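Local coordinates for protein glycoside hydrolase family 81 (Clostridium thermocellum, PDB 6FOP) that probably hydrolyses beta-1,3-glucans such as laminarin, as a family 81 glycoside hydrolase working in the bacterial cellulosome, at residues P627-K631 against N655-L659; Y619-L624 against W652-L656; Y302-L306 against P671-V675. All coordinates share one frame; numbering follows the deposited sequence.

Contact 1 (P627-K631 against N655-L659); sequences PAAAK and NLDSL. With MG (magnesium ion), chain Z.
Asp-657 reaches across to the first turn of helix 627-633, and its side chain can be traced atom by atom. CB lies 4.1 Å from Pro-627 CB, beside the pyrrolidine ring of Pro-627, which also packs on the backbone of helix 646-659, with Pro-627 CB 3.5 Å from Asp-657 N. Because CG stands anti to the backbone N (chi1 -170°), the carboxylate is carried toward the next residues of the facing helix. There OD1 comes within 3.7 Å of Ala-628 CA, while the side chains of Asp-657 and Lys-631 cross at about a right angle, with Asp-657 OD2 3.8 Å from Lys-631 CD. The charged ends form a long salt bridge, Lys-631 NZ to Asp-657 OD2 at 4.0 Å, supplemented by a water that accepts from NZ and donates weakly to OD2. Thr-314 OG1 bonds to both charged groups and is their closer partner. The same Pro-627 CB also packs on Leu-656 CB at 3.9 Å. The backbone O of Lys-631, together with Trp-634 O, binds a magnesium ion. Two short helical segments running nearly antiparallel at 150°, joined near the surface, are consistent with the helical hairpins of the family 81 C-terminal domain.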
ATOM      1  N   PRO A 627      -7.738 -13.710  25.252  1.00 16.74           N
ATOM      2  CA  PRO A 627      -8.362 -12.519  25.831  1.00 16.92           C
ATOM      3  C   PRO A 627      -8.484 -12.530  27.358  1.00 16.38           C
ATOM      4  O   PRO A 627      -8.437 -11.472  27.975  1.00 16.11           O
ATOM      5  CB  PRO A 627      -9.729 -12.443  25.161  1.00 18.12           C
ATOM      6  CG  PRO A 627      -9.880 -13.652  24.321  1.00 19.09           C
ATOM      7  CD  PRO A 627      -8.604 -14.403  24.281  1.00 17.23           C
ATOM      8  N   ALA A 628      -8.647 -13.709  27.954  1.00 16.83           N
ATOM      9  CA  ALA A 628      -8.725 -13.773  29.415  1.00 16.64           C
ATOM     10  C   ALA A 628      -7.411 -13.328  30.064  1.00 16.61           C
ATOM     11  O   ALA A 628      -7.404 -12.555  31.025  1.00 17.45           O
ATOM     12  CB  ALA A 628      -9.106 -15.165  29.874  1.00 18.96           C
ATOM     13  N   ALA A 629      -6.293 -13.763  29.491  1.00 16.21           N
ATOM     14  CA  ALA A 629      -4.993 -13.319  29.977  1.00 16.49           C
ATOM     15  C   ALA A 629      -4.789 -11.816  29.730  1.00 15.16           C
ATOM     16  O   ALA A 629      -4.288 -11.084  30.605  1.00 16.29           O
ATOM     17  CB  ALA A 629      -3.875 -14.133  29.356  1.00 17.41           C
ATOM     18  N   ALA A 630      -5.195 -11.352  28.543  1.00 14.59           N
ATOM     19  CA  ALA A 630      -5.054  -9.921  28.229  1.00 14.60           C
ATOM     20  C   ALA A 630      -5.856  -9.053  29.207  1.00 14.38           C
ATOM     21  O   ALA A 630      -5.369  -8.006  29.654  1.00 14.81           O
ATOM     22  CB  ALA A 630      -5.481  -9.639  26.779  1.00 14.89           C
ATOM     23  N   LYS A 631      -7.081  -9.485  29.520  1.00 14.16           N
ATOM     24  CA  LYS A 631      -7.891  -8.784  30.505  1.00 14.64           C
ATOM     25  C   LYS A 631      -7.233  -8.759  31.893  1.00 14.99           C
ATOM     26  O   LYS A 631      -7.248  -7.745  32.575  1.00 14.43           O
ATOM     27  CB  LYS A 631      -9.254  -9.455  30.606  1.00 15.03           C
ATOM     28  CG  LYS A 631     -10.217  -8.719  31.527  1.00 16.45           C
ATOM     29  CD  LYS A 631     -11.569  -9.411  31.617  1.00 17.09           C
ATOM     30  CE  LYS A 631     -12.476  -8.744  32.648  1.00 17.64           C
ATOM     31  NZ  LYS A 631     -13.789  -9.426  32.720  1.00 19.83           N
ATOM     32  N   ASN A 655     -14.739  -7.642  25.027  1.00 14.69           N
ATOM     33  CA  ASN A 655     -15.578  -8.238  23.988  1.00 15.17           C
ATOM     34  C   ASN A 655     -14.961  -9.528  23.441  1.00 14.68           C
ATOM     35  O   ASN A 655     -15.668 -10.521  23.234  1.00 16.17           O
ATOM     36  CB  ASN A 655     -15.899  -7.257  22.875  1.00 15.59           C
ATOM     37  CG  ASN A 655     -17.201  -6.513  23.135  1.00 15.45           C
ATOM     38  OD1 ASN A 655     -18.276  -7.119  23.155  1.00 17.64           O
ATOM     39  ND2 ASN A 655     -17.107  -5.210  23.359  1.00 16.14           N
ATOM     40  N   LEU A 656     -13.649  -9.545  23.187  1.00 15.39           N
ATOM     41  CA  LEU A 656     -13.041 -10.798  22.722  1.00 15.40           C
ATOM     42  C   LEU A 656     -13.130 -11.910  23.774  1.00 14.81           C
ATOM     43  O   LEU A 656     -13.332 -13.070  23.457  1.00 16.36           O
ATOM     44  CB  LEU A 656     -11.598 -10.588  22.251  1.00 16.17           C
ATOM     45  CG  LEU A 656     -11.460  -9.703  21.003  1.00 16.45           C
ATOM     46  CD1 LEU A 656     -10.002  -9.351  20.767  1.00 17.06           C
ATOM     47  CD2 LEU A 656     -12.066 -10.360  19.790  1.00 19.52           C
ATOM     48  N   ASP A 657     -13.049 -11.505  25.044  1.00 15.29           N
ATOM     49  CA  ASP A 657     -13.227 -12.418  26.179  1.00 17.40           C
ATOM     50  C   ASP A 657     -14.594 -13.135  26.143  1.00 16.86           C
ATOM     51  O   ASP A 657     -14.679 -14.333  26.430  1.00 20.52           O
ATOM     52  CB  ASP A 657     -13.031 -11.630  27.487  1.00 17.35           C
ATOM     53  CG  ASP A 657     -12.961 -12.519  28.721  1.00 19.24           C
ATOM     54  OD1 ASP A 657     -12.391 -13.639  28.699  1.00 19.80           O
ATOM     55  OD2 ASP A 657     -13.478 -12.078  29.752  1.00 21.45           O
ATOM     56  N   SER A 658     -15.635 -12.401  25.724  1.00 16.61           N
ATOM     57  CA  SER A 658     -16.976 -12.922  25.634  0.65 17.66           C
ATOM     58  C   SER A 658     -17.278 -13.633  24.308  1.00 17.30           C
ATOM     59  O   SER A 658     -17.868 -14.728  24.287  1.00 19.08           O
ATOM     60  CB  SER A 658     -17.935 -11.741  25.796  0.65 19.79           C
ATOM     61  OG  SER A 658     -19.245 -12.180  25.678  0.65 20.85           O
ATOM     62  N   LEU A 659     -16.911 -12.980  23.212  1.00 16.79           N
ATOM     63  CA  LEU A 659     -17.263 -13.432  21.848  1.00 17.86           C
ATOM     64  C   LEU A 659     -16.395 -14.566  21.350  1.00 16.15           C
ATOM     65  O   LEU A 659     -16.852 -15.406  20.557  1.00 17.55           O
ATOM     66  CB  LEU A 659     -17.132 -12.270  20.868  1.00 17.82           C
ATOM     67  CG  LEU A 659     -18.007 -11.020  21.074  1.00 19.25           C
ATOM     68  CD1 LEU A 659     -17.464  -9.848  20.235  1.00 19.32           C
ATOM     69  CD2 LEU A 659     -19.433 -11.262  20.663  1.00 20.89           C
TER
HETATM   70 MG    MG Z 825      -7.083  -6.539  34.683  1.00 20.47          MG
HETATM   71  O   HOH W   1     -13.514 -12.139  33.223  1.00 42.00           O
HETATM   72  O   HOH W   2      -9.271  -5.625  34.525  1.00 20.97           O

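Contact 2 (Y619-L624 against W652-L656); sequences YMYYAL and WICNL
Met-620 and Ile-653 bring the backbones of helices 615-622 and 646-659 to their nearest approach here, with CA atoms 5.8 Å apart. The one hydrogen bond across this interface joins side chain to main chain: Trp-652 NE1 donates to Met-620 O at 3.0 Å, with an N-H...O angle of 150°. The indole nitrogen sits above the carbonyl plane rather than on a lone pair. Within the first segment Leu-624 N bonds to Tyr-621 O, not to the carbonyl of Met-620, and the indole N-H takes up that oxygen instead. With CG of Trp-652 anti to its backbone N (chi1 172°), the ring swings across to reach it. Buried throughout, the interface lies in the family 81 C-terminal domain, where helices pair in a manner consistent with the six-hairpin toroid of this clan. The Met-620 side chain crosses that of Trp-652 at about a right angle. CB and CG both meet Trp-652 CD1, and SD rides over the five-membered ring in a Met-aromatic contact; a second conformer of this methionine is deposited, so the sulfur contact belongs to the one described. The opposite face of the indole receives Leu-656 CD1 from the same helix, one turn on. That methyl is also wedged against the first segment, 3.8 Å from Ala-623 CB and equally close to Leu-624 CD2. Beyond the indole, Ile-653 extends CD1 to 4.0 Å from Tyr-619 CB and places CG1 4.2 Å from Ala-623 CB. The ring of Tyr-619 leads away from this interface to pack on Tyr-599 of helix 592-606, while Ala-623 also touches Ala-630 of helix 627-633.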
ATOM      1  N   TYR A 619      -1.746  -5.550  24.692  1.00 13.15           N
ATOM      2  CA  TYR A 619      -2.771  -6.442  25.247  1.00 13.83           C
ATOM      3  C   TYR A 619      -4.005  -6.550  24.349  1.00 12.55           C
ATOM      4  O   TYR A 619      -4.634  -7.621  24.306  1.00 13.69           O
ATOM      5  CB  TYR A 619      -3.153  -6.037  26.668  1.00 13.84           C
ATOM      6  CG  TYR A 619      -2.025  -6.071  27.682  1.00 14.33           C
ATOM      7  CD1 TYR A 619      -0.927  -6.910  27.527  1.00 14.40           C
ATOM      8  CD2 TYR A 619      -2.077  -5.271  28.806  1.00 14.17           C
ATOM      9  CE1 TYR A 619       0.086  -6.970  28.469  1.00 15.16           C
ATOM     10  CE2 TYR A 619      -1.058  -5.308  29.748  1.00 14.11           C
ATOM     11  CZ  TYR A 619       0.033  -6.126  29.567  1.00 15.00           C
ATOM     12  OH  TYR A 619       1.032  -6.179  30.508  1.00 16.25           O
ATOM     13  N   MET A 620      -4.333  -5.498  23.584  1.00 13.34           N
ATOM     14  CA  MET A 620      -5.363  -5.633  22.547  0.55 13.98           C
ATOM     15  C   MET A 620      -4.962  -6.658  21.494  1.00 13.33           C
ATOM     16  O   MET A 620      -5.786  -7.476  21.053  1.00 14.21           O
ATOM     17  CB  MET A 620      -5.646  -4.302  21.890  0.55 14.92           C
ATOM     18  CG  MET A 620      -6.402  -3.341  22.792  0.55 14.85           C
ATOM     19  SD  MET A 620      -6.896  -1.885  21.837  0.55 14.97           S
ATOM     20  CE  MET A 620      -5.357  -1.001  21.675  0.55 16.66           C
ATOM     21  N   TYR A 621      -3.666  -6.659  21.132  1.00 13.35           N
ATOM     22  CA  TYR A 621      -3.135  -7.623  20.175  1.00 14.15           C
ATOM     23  C   TYR A 621      -3.158  -9.047  20.748  1.00 13.73           C
ATOM     24  O   TYR A 621      -3.662  -9.985  20.115  1.00 13.81           O
ATOM     25  CB  TYR A 621      -1.709  -7.225  19.835  1.00 13.79           C
ATOM     26  CG  TYR A 621      -1.030  -8.117  18.843  1.00 13.16           C
ATOM     27  CD1 TYR A 621      -1.383  -8.066  17.487  1.00 13.45           C
ATOM     28  CD2 TYR A 621       0.013  -8.959  19.222  1.00 14.19           C
ATOM     29  CE1 TYR A 621      -0.761  -8.883  16.562  1.00 13.81           C
ATOM     30  CE2 TYR A 621       0.653  -9.759  18.286  1.00 13.59           C
ATOM     31  CZ  TYR A 621       0.260  -9.722  16.958  1.00 13.64           C
ATOM     32  OH  TYR A 621       0.930 -10.519  16.028  1.00 14.51           O
ATOM     33  N   TYR A 622      -2.688  -9.177  22.003  1.00 13.88           N
ATOM     34  CA  TYR A 622      -2.586 -10.487  22.650  1.00 14.09           C
ATOM     35  C   TYR A 622      -3.973 -11.090  22.874  1.00 13.63           C
ATOM     36  O   TYR A 622      -4.114 -12.324  22.901  1.00 14.70           O
ATOM     37  CB  TYR A 622      -1.821 -10.422  23.976  1.00 14.79           C
ATOM     38  CG  TYR A 622      -1.398 -11.770  24.485  1.00 15.86           C
ATOM     39  CD1 TYR A 622      -0.402 -12.501  23.845  1.00 18.11           C
ATOM     40  CD2 TYR A 622      -1.951 -12.298  25.642  1.00 16.57           C
ATOM     41  CE1 TYR A 622      -0.024 -13.748  24.297  1.00 18.34           C
ATOM     42  CE2 TYR A 622      -1.572 -13.555  26.103  1.00 17.75           C
ATOM     43  CZ  TYR A 622      -0.580 -14.256  25.452  1.00 18.51           C
ATOM     44  OH  TYR A 622      -0.187 -15.494  25.912  1.00 20.41           O
ATOM     45  N   ALA A 623      -4.993 -10.226  23.025  1.00 14.41           N
ATOM     46  CA  ALA A 623      -6.372 -10.688  23.147  1.00 14.89           C
ATOM     47  C   ALA A 623      -6.882 -11.445  21.911  1.00 14.75           C
ATOM     48  O   ALA A 623      -7.891 -12.133  22.013  1.00 16.10           O
ATOM     49  CB  ALA A 623      -7.295  -9.519  23.444  1.00 15.01           C
ATOM     50  N   LEU A 624      -6.162 -11.360  20.776  1.00 14.21           N
ATOM     51  CA  LEU A 624      -6.469 -12.178  19.606  1.00 15.11           C
ATOM     52  C   LEU A 624      -5.897 -13.600  19.698  1.00 15.46           C
ATOM     53  O   LEU A 624      -6.119 -14.425  18.792  1.00 16.10           O
ATOM     54  CB  LEU A 624      -6.021 -11.481  18.332  1.00 15.47           C
ATOM     55  CG  LEU A 624      -6.721 -10.154  18.059  1.00 16.02           C
ATOM     56  CD1 LEU A 624      -5.968  -9.323  17.025  1.00 16.08           C
ATOM     57  CD2 LEU A 624      -8.168 -10.382  17.627  1.00 16.57           C
ATOM     58  N   TRP A 652     -12.506  -3.544  23.826  1.00 13.58           N
ATOM     59  CA  TRP A 652     -11.980  -4.490  22.847  1.00 14.19           C
ATOM     60  C   TRP A 652     -11.642  -5.816  23.527  1.00 12.88           C
ATOM     61  O   TRP A 652     -12.115  -6.909  23.124  1.00 14.00           O
ATOM     62  CB  TRP A 652     -10.740  -3.889  22.207  1.00 14.18           C
ATOM     63  CG  TRP A 652      -9.967  -4.808  21.316  1.00 14.28           C
ATOM     64  CD1 TRP A 652      -8.942  -5.636  21.670  1.00 13.99           C
ATOM     65  CD2 TRP A 652     -10.093  -4.927  19.897  1.00 14.57           C
ATOM     66  NE1 TRP A 652      -8.450  -6.290  20.580  1.00 15.77           N
ATOM     67  CE2 TRP A 652      -9.134  -5.876  19.474  1.00 14.98           C
ATOM     68  CE3 TRP A 652     -10.944  -4.356  18.946  1.00 15.67           C
ATOM     69  CZ2 TRP A 652      -8.986  -6.236  18.141  1.00 17.12           C
ATOM     70  CZ3 TRP A 652     -10.788  -4.708  17.625  1.00 17.45           C
ATOM     71  CH2 TRP A 652      -9.837  -5.658  17.238  1.00 16.98           C
ATOM     72  N   ILE A 653     -10.825  -5.733  24.569  1.00 13.37           N
ATOM     73  CA  ILE A 653     -10.344  -6.943  25.219  1.00 14.23           C
ATOM     74  C   ILE A 653     -11.506  -7.757  25.807  1.00 14.34           C
ATOM     75  O   ILE A 653     -11.580  -8.980  25.626  1.00 14.42           O
ATOM     76  CB  ILE A 653      -9.330  -6.590  26.322  1.00 14.65           C
ATOM     77  CG1 ILE A 653      -8.040  -6.029  25.715  1.00 14.99           C
ATOM     78  CG2 ILE A 653      -9.013  -7.814  27.162  1.00 15.65           C
ATOM     79  CD1 ILE A 653      -7.103  -5.402  26.723  1.00 15.26           C
ATOM     80  N   CYS A 654     -12.423  -7.064  26.489  1.00 13.99           N
ATOM     81  CA  CYS A 654     -13.525  -7.763  27.177  1.00 15.59           C
ATOM     82  C   CYS A 654     -14.561  -8.307  26.192  1.00 14.33           C
ATOM     83  O   CYS A 654     -15.200  -9.327  26.460  1.00 15.54           O
ATOM     84  CB  CYS A 654     -14.198  -6.856  28.183  1.00 16.47           C
ATOM     85  SG  CYS A 654     -13.155  -6.466  29.609  1.00 18.36           S
ATOM     86  N   ASN A 655     -14.739  -7.642  25.027  1.00 14.69           N
ATOM     87  CA  ASN A 655     -15.578  -8.238  23.988  1.00 15.17           C
ATOM     88  C   ASN A 655     -14.961  -9.528  23.441  1.00 14.68           C
ATOM     89  O   ASN A 655     -15.668 -10.521  23.234  1.00 16.17           O
ATOM     90  CB  ASN A 655     -15.899  -7.257  22.875  1.00 15.59           C
ATOM     91  CG  ASN A 655     -17.201  -6.513  23.135  1.00 15.45           C
ATOM     92  OD1 ASN A 655     -18.276  -7.119  23.155  1.00 17.64           O
ATOM     93  ND2 ASN A 655     -17.107  -5.210  23.359  1.00 16.14           N
ATOM     94  N   LEU A 656     -13.649  -9.545  23.187  1.00 15.39           N
ATOM     95  CA  LEU A 656     -13.041 -10.798  22.722  1.00 15.40           C
ATOM     96  C   LEU A 656     -13.130 -11.910  23.774  1.00 14.81           C
ATOM     97  O   LEU A 656     -13.332 -13.070  23.457  1.00 16.36           O
ATOM     98  CB  LEU A 656     -11.598 -10.588  22.251  1.00 16.17           C
ATOM     99  CG  LEU A 656     -11.460  -9.703  21.003  1.00 16.45           C
ATOM    100  CD1 LEU A 656     -10.002  -9.351  20.767  1.00 17.06           C
ATOM    101  CD2 LEU A 656     -12.066 -10.360  19.790  1.00 19.52           C
TER

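Contact 3 (Y302-L306 against P671-V675); sequences YHGIL and PLYSV
Gly-304 sets its CA over one face of the Tyr-673 ring, toward the rim, in a CH-pi contact, 3.9 Å from the ring centroid and 23° off the normal. This marks the close side of a junction between an irregular loop, which follows strand 295-301, and the beginning of strand 673-678 in the small antiparallel sheet near the C terminus. Tyr-673 takes the cramped rotamer, with CG between the backbone N and the carbonyl carbon (chi1 70°), and this folds the ring back beneath the loop. His-303 O also stands over that ring face, with Tyr-673 CE2 at 3.3 Å. The phenol oxygen of Tyr-673 continues on to Ser-239 OG, which is also bonded to Tyr-302 O.

From the start of the same segment, Tyr-302 OH donates to Pro-671 O at 2.8 Å; the donor is tilted 18° from the carbonyl plane, and the acceptor lies near the plane of the phenol ring, at its edge. Next along, Leu-672 CA comes within 3.0 Å of Ile-305 O in a CA-H...O contact. Apolar groups complete this dense part: Ile-305 CG1 meets Leu-672 CD2, and Leu-306 spreads its methyls over Tyr-673 CA and Ser-674 CB, with CD2 3.7 Å from that CA.

The flank formed by His-303 O, Gly-304 O and Ser-674 is looser, and waters span it instead of direct bonds. One water donates to His-303 O and accepts from Val-675 N; another donates to both His-303 O and Ser-674 OG. A third donates to Gly-304 O at 2.7 Å and only weakly to the serine. The hydroxyl that accepts from the last two waters spends its own proton within the strand: Ser-674 OG donates to Tyr-673 O at 2.7 Å.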
ATOM      1  N   TYR A 302     -12.959 -11.864   1.307  1.00 16.66           N
ATOM      2  CA  TYR A 302     -13.182 -10.747   2.201  1.00 16.85           C
ATOM      3  C   TYR A 302     -13.955 -11.281   3.402  1.00 16.91           C
ATOM      4  O   TYR A 302     -14.900 -12.046   3.236  1.00 21.23           O
ATOM      5  CB  TYR A 302     -14.010  -9.710   1.469  1.00 18.13           C
ATOM      6  CG  TYR A 302     -14.533  -8.558   2.306  1.00 16.78           C
ATOM      7  CD1 TYR A 302     -13.673  -7.607   2.857  1.00 16.72           C
ATOM      8  CD2 TYR A 302     -15.897  -8.390   2.482  1.00 16.83           C
ATOM      9  CE1 TYR A 302     -14.146  -6.533   3.572  1.00 15.94           C
ATOM     10  CE2 TYR A 302     -16.392  -7.310   3.196  1.00 15.91           C
ATOM     11  CZ  TYR A 302     -15.516  -6.380   3.736  1.00 15.01           C
ATOM     12  OH  TYR A 302     -16.005  -5.306   4.435  1.00 15.26           O
ATOM     13  N   HIS A 303     -13.547 -10.899   4.610  1.00 15.65           N
ATOM     14  CA  HIS A 303     -14.127 -11.439   5.837  1.00 16.89           C
ATOM     15  C   HIS A 303     -14.982 -10.454   6.604  1.00 15.97           C
ATOM     16  O   HIS A 303     -15.330 -10.720   7.772  1.00 17.53           O
ATOM     17  CB  HIS A 303     -13.025 -11.982   6.740  1.00 18.89           C
ATOM     18  CG  HIS A 303     -12.284 -13.108   6.111  1.00 22.11           C
ATOM     19  ND1 HIS A 303     -12.716 -14.409   6.193  1.00 24.83           N
ATOM     20  CD2 HIS A 303     -11.175 -13.128   5.335  1.00 22.02           C
ATOM     21  CE1 HIS A 303     -11.897 -15.185   5.499  1.00 26.00           C
ATOM     22  NE2 HIS A 303     -10.951 -14.432   4.982  1.00 25.52           N
ATOM     23  N   GLY A 304     -15.315  -9.328   5.988  1.00 15.32           N
ATOM     24  CA  GLY A 304     -16.162  -8.320   6.613  1.00 13.92           C
ATOM     25  C   GLY A 304     -15.346  -7.397   7.499  1.00 14.15           C
ATOM     26  O   GLY A 304     -14.262  -7.765   7.984  1.00 16.44           O
ATOM     27  N   ILE A 305     -15.890  -6.213   7.742  1.00 13.98           N
ATOM     28  CA  ILE A 305     -15.450  -5.363   8.842  1.00 14.18           C
ATOM     29  C   ILE A 305     -16.684  -4.909   9.599  1.00 14.50           C
ATOM     30  O   ILE A 305     -17.798  -4.951   9.068  1.00 15.18           O
ATOM     31  CB  ILE A 305     -14.619  -4.143   8.370  1.00 13.85           C
ATOM     32  CG1 ILE A 305     -15.444  -3.148   7.559  1.00 14.34           C
ATOM     33  CG2 ILE A 305     -13.385  -4.600   7.581  1.00 14.95           C
ATOM     34  CD1 ILE A 305     -14.763  -1.830   7.412  1.00 14.22           C
ATOM     35  N   LEU A 306     -16.464  -4.373  10.788  1.00 13.95           N
ATOM     36  CA  LEU A 306     -17.540  -3.730  11.547  1.00 13.10           C
ATOM     37  C   LEU A 306     -17.198  -2.273  11.814  1.00 13.04           C
ATOM     38  O   LEU A 306     -16.027  -1.911  11.850  1.00 13.72           O
ATOM     39  CB  LEU A 306     -17.771  -4.434  12.871  1.00 14.43           C
ATOM     40  CG  LEU A 306     -18.303  -5.868  12.754  1.00 14.45           C
ATOM     41  CD1 LEU A 306     -18.210  -6.541  14.114  1.00 15.22           C
ATOM     42  CD2 LEU A 306     -19.728  -5.874  12.236  1.00 15.31           C
ATOM     43  N   PRO A 671     -21.554  -6.558   3.454  1.00 15.03           N
ATOM     44  CA  PRO A 671     -20.197  -5.999   3.606  1.00 15.95           C
ATOM     45  C   PRO A 671     -19.748  -5.817   5.052  1.00 14.37           C
ATOM     46  O   PRO A 671     -18.557  -5.860   5.306  1.00 14.79           O
ATOM     47  CB  PRO A 671     -20.262  -4.639   2.916  1.00 17.09           C
ATOM     48  CG  PRO A 671     -21.662  -4.434   2.493  1.00 21.76           C
ATOM     49  CD  PRO A 671     -22.473  -5.660   2.737  1.00 16.76           C
ATOM     50  N   LEU A 672     -20.672  -5.602   5.999  1.00 14.27           N
ATOM     51  CA  LEU A 672     -20.293  -5.256   7.374  1.00 14.33           C
ATOM     52  C   LEU A 672     -20.731  -6.394   8.290  1.00 14.34           C
ATOM     53  O   LEU A 672     -21.892  -6.502   8.673  1.00 15.05           O
ATOM     54  CB  LEU A 672     -20.888  -3.922   7.783  1.00 15.30           C
ATOM     55  CG  LEU A 672     -20.611  -2.732   6.851  1.00 14.97           C
ATOM     56  CD1 LEU A 672     -21.299  -1.474   7.398  1.00 16.03           C
ATOM     57  CD2 LEU A 672     -19.136  -2.512   6.647  1.00 15.85           C
ATOM     58  N   TYR A 673     -19.785  -7.257   8.615  1.00 14.01           N
ATOM     59  CA  TYR A 673     -20.013  -8.387   9.494  1.00 14.25           C
ATOM     60  C   TYR A 673     -18.694  -8.832  10.100  1.00 13.63           C
ATOM     61  O   TYR A 673     -17.625  -8.437   9.636  1.00 14.25           O
ATOM     62  CB  TYR A 673     -20.666  -9.561   8.767  1.00 13.90           C
ATOM     63  CG  TYR A 673     -19.764 -10.270   7.766  1.00 15.05           C
ATOM     64  CD1 TYR A 673     -19.609  -9.788   6.465  1.00 14.72           C
ATOM     65  CD2 TYR A 673     -19.120 -11.444   8.113  1.00 15.24           C
ATOM     66  CE1 TYR A 673     -18.794 -10.460   5.549  1.00 15.87           C
ATOM     67  CE2 TYR A 673     -18.319 -12.125   7.221  1.00 15.55           C
ATOM     68  CZ  TYR A 673     -18.174 -11.649   5.932  1.00 14.48           C
ATOM     69  OH  TYR A 673     -17.395 -12.386   5.068  1.00 17.07           O
ATOM     70  N   SER A 674     -18.790  -9.657  11.134  1.00 13.66           N
ATOM     71  CA  SER A 674     -17.660 -10.473  11.608  1.00 14.25           C
ATOM     72  C   SER A 674     -18.203 -11.677  12.366  1.00 15.20           C
ATOM     73  O   SER A 674     -19.301 -11.612  12.967  1.00 15.88           O
ATOM     74  CB  SER A 674     -16.647  -9.692  12.458  1.00 15.58           C
ATOM     75  OG  SER A 674     -15.910  -8.764  11.675  1.00 17.77           O
ATOM     76  N   VAL A 675     -17.430 -12.751  12.364  1.00 14.14           N
ATOM     77  CA  VAL A 675     -17.766 -13.968  13.080  1.00 15.11           C
ATOM     78  C   VAL A 675     -16.679 -14.258  14.088  1.00 14.27           C
ATOM     79  O   VAL A 675     -15.485 -14.119  13.797  1.00 15.88           O
ATOM     80  CB  VAL A 675     -17.932 -15.176  12.139  1.00 16.26           C
ATOM     81  CG1 VAL A 675     -18.403 -16.417  12.898  1.00 18.02           C
ATOM     82  CG2 VAL A 675     -18.917 -14.826  11.014  1.00 16.84           C
TER
HETATM   83  O   HOH W   3     -15.406 -12.682  10.201  1.00 27.06           O
HETATM   84  O   HOH W   4     -13.982 -10.683  10.344  1.00 35.12           O
HETATM   85  O   HOH W   5     -12.939  -8.733  10.097  1.00 35.37           O

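Followed from the N terminus, the chain first supplies 302-306, on the loop between strand 295-301 and helix 317-329, and only some 365 residues later does 671-675 return to close contact 3. That long excursion is rich in helices and poor in strands, and contacts 1 and 2 fall within it. Segment 619-624 opens contact 2 and 627-631 opens contact 1; they close in the same order on helix 646-659, so their short loops overlap rather than nest. Sharing Leu-656, they bind two successive helices to a third, with centres about 5 Å apart. Contact 3, centred about 20 Å from contact 1, instead ties the loop after strand 295-301 to the small sheet that holds strand 673-678.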